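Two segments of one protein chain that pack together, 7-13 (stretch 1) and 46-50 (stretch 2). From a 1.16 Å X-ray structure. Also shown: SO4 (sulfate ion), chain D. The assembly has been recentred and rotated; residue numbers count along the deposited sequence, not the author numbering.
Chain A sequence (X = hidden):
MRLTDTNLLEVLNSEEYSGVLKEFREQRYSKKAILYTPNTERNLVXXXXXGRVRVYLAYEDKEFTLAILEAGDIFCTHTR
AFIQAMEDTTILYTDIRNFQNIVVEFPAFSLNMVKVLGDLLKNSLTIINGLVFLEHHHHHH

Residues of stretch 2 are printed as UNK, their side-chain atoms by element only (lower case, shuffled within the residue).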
# COMPACT_ATOMS: atom_id res chain seq x y z
N ASN A 7 6.54 2.70 13.11
CA ASN A 7 7.64 1.77 13.16
C ASN A 7 7.39 0.70 14.22
O ASN A 7 6.90 0.99 15.31
CB ASN A 7 8.93 2.54 13.45
CG ASN A 7 10.12 1.66 13.50
OD1 ASN A 7 10.44 1.08 14.54
ND2 ASN A 7 10.80 1.51 12.36
N LEU A 8 7.75 -0.54 13.89
CA LEU A 8 7.41 -1.70 14.72
C LEU A 8 8.50 -2.14 15.68
O LEU A 8 8.32 -3.14 16.37
CB LEU A 8 7.00 -2.87 13.82
CG LEU A 8 5.70 -2.62 13.06
CD1 LEU A 8 5.52 -3.66 11.98
CD2 LEU A 8 4.47 -2.60 13.98
N LEU A 9 9.62 -1.42 15.78
CA LEU A 9 10.62 -1.82 16.77
C LEU A 9 10.05 -1.82 18.18
O LEU A 9 10.39 -2.69 18.99
CB LEU A 9 11.87 -0.95 16.70
CG LEU A 9 12.78 -1.20 15.50
CD1 LEU A 9 13.88 -0.14 15.41
CD2 LEU A 9 13.39 -2.59 15.55
N GLU A 10 9.22 -0.84 18.52
CA GLU A 10 8.66 -0.80 19.86
C GLU A 10 7.81 -2.04 20.13
O GLU A 10 7.79 -2.55 21.26
CB GLU A 10 7.89 0.51 20.07
CG GLU A 10 7.24 0.68 21.45
CD GLU A 10 5.78 0.28 21.49
OE1 GLU A 10 5.22 -0.09 20.44
OE2 GLU A 10 5.16 0.34 22.58
N VAL A 11 7.11 -2.53 19.11
CA VAL A 11 6.33 -3.77 19.21
C VAL A 11 7.25 -4.97 19.35
O VAL A 11 7.03 -5.84 20.21
CB VAL A 11 5.44 -3.86 17.95
CG1 VAL A 11 4.98 -5.28 17.66
CG2 VAL A 11 4.25 -2.90 18.11
N LEU A 12 8.30 -5.04 18.52
CA LEU A 12 9.26 -6.14 18.60
C LEU A 12 9.85 -6.24 19.99
O LEU A 12 10.13 -7.35 20.47
CB LEU A 12 10.39 -5.93 17.59
CG LEU A 12 10.01 -6.23 16.14
CD1 LEU A 12 10.96 -5.60 15.14
CD2 LEU A 12 9.97 -7.73 15.93
N ASN A 13 10.02 -5.11 20.66
CA ASN A 13 10.65 -5.07 21.97
C ASN A 13 9.66 -5.01 23.12
O ASN A 13 10.04 -4.70 24.25
CB ASN A 13 11.63 -3.90 22.01
CG ASN A 13 12.80 -4.13 21.09
OD1 ASN A 13 13.36 -5.23 21.06
ND2 ASN A 13 13.15 -3.14 20.31
N UNK A 46 6.87 -10.33 5.89
CA UNK A 46 8.11 -10.30 6.65
C UNK A 46 8.35 -8.93 7.26
O UNK A 46 8.03 -7.90 6.66
c UNK A 46 10.52 -7.87 2.86
c UNK A 46 9.17 -9.77 3.52
c UNK A 46 9.74 -9.75 4.77
c UNK A 46 11.08 -7.85 4.12
c UNK A 46 10.70 -8.78 5.06
c UNK A 46 9.32 -10.74 5.82
c UNK A 46 9.56 -8.83 2.55
N UNK A 47 8.93 -8.96 8.45
CA UNK A 47 9.25 -7.80 9.26
C UNK A 47 10.77 -7.72 9.39
O UNK A 47 11.41 -8.72 9.71
c UNK A 47 8.61 -5.56 11.30
c UNK A 47 8.84 -7.01 11.76
c UNK A 47 8.60 -8.00 10.64
c UNK A 47 7.91 -7.36 12.92
N UNK A 48 11.35 -6.54 9.13
CA UNK A 48 12.78 -6.34 9.35
C UNK A 48 13.02 -6.16 10.84
O UNK A 48 12.64 -5.14 11.43
c UNK A 48 14.82 -5.02 8.75
c UNK A 48 12.99 -5.28 7.08
c UNK A 48 13.31 -5.14 8.55
N UNK A 49 13.63 -7.16 11.47
CA UNK A 49 13.94 -7.09 12.89
C UNK A 49 15.20 -6.26 13.15
O UNK A 49 15.26 -5.47 14.09
c UNK A 49 14.09 -8.50 13.45
c UNK A 49 14.49 -10.01 15.41
c UNK A 49 14.48 -8.57 14.91
n UNK A 49 14.88 -11.51 17.32
c UNK A 49 15.00 -10.11 16.83
N UNK A 50 16.21 -6.44 12.31
CA UNK A 50 17.43 -5.64 12.37
C UNK A 50 18.00 -5.58 10.96
O UNK A 50 17.79 -6.49 10.16
o UNK A 50 18.82 -7.54 12.95
c UNK A 50 18.45 -6.24 13.34
S SO4 D . 7.51 5.26 10.54
O1 SO4 D . 7.75 5.15 11.98
O2 SO4 D . 6.07 5.33 10.30
O3 SO4 D . 8.15 6.47 10.03
O4 SO4 D . 8.07 4.09 9.88

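Position 46 carries seven side-chain carbons and no heteroatom: one carbon leaves CA, and the other six close into a ring. None of these atoms reaches stretch 1, so the ring takes no part in this contact, although it is buried in the structure as a whole. A single methylene bearing a six-carbon ring without a hydroxyl is phenylalanine, F46. Its backbone, at phi/psi -132/145, is that of a strand which begins earlier in the chain.

Position 47 has four side-chain carbons, forked at the second. Its CA-to-CB bond points toward stretch 1, and the two tips of the fork meet different leucines: one lies 3.7 Å from L8 CD1, the other 3.7 Å from L12 CD2. Four carbons with the branch one bond beyond CB identify leucine, L47, since isoleucine would branch at CB itself. With chi1 at 175° (t) and chi2 at 49° (p), the tip facing L8 is CD1 and the tip facing L12 is CD2. The stretch covers 70 Å² of this residue, the largest such area on either segment.

Position 48 shows three carbons, one attached to CA and carrying the other two. Branching at CB with no oxygen gives valine, V48; threonine would place an oxygen on one arm. The CA-to-CB bond runs sideways and the side chain stays out of contact with stretch 1. What approaches instead is the backbone: L12 CD1 is 4.1 Å from V48 O.

Position 49 has four carbons in an unbranched row ending in nitrogen, the signature of lysine, K49. All four chi angles are t, so the chain is fully extended; it leaves sideways and its end leads away from stretch 1, with NZ hydrogen-bonded elsewhere in the structure. The backbone supplies the close approaches: L9 CD2 lies 3.7 Å from K49 O, and L12 CD1 lies 4.0 Å from K49 CA. The chain turns a corner here, at phi/psi -80/-41.

Position 50 has one carbon followed by one oxygen, which defines serine, S50. With chi1 at 60° (p), its side chain makes no contact with stretch 1.

The contact is therefore apolar, with no hydrogen bond crossing between the segments and 235 Å² buried in total. Its centre is L47, which meets L8 and L12, two leucines one helical turn apart. The backbone bond from L12 N to L8 O, 2.9 Å, spans the same turn, and both CA-to-CB bonds point toward stretch 2. The start of the helix is secured by N7, whose OD1 accepts from L9 N at 2.9 Å and 161° in a capping bond. L12 extends the packing along the main chain of V48 and K49, and L9 adds a contact to that of K49, so that leucine methyls rest against backbone atoms while the K49 side chain leads away from stretch 1.

Stretch 2 (46-50) FLVKS
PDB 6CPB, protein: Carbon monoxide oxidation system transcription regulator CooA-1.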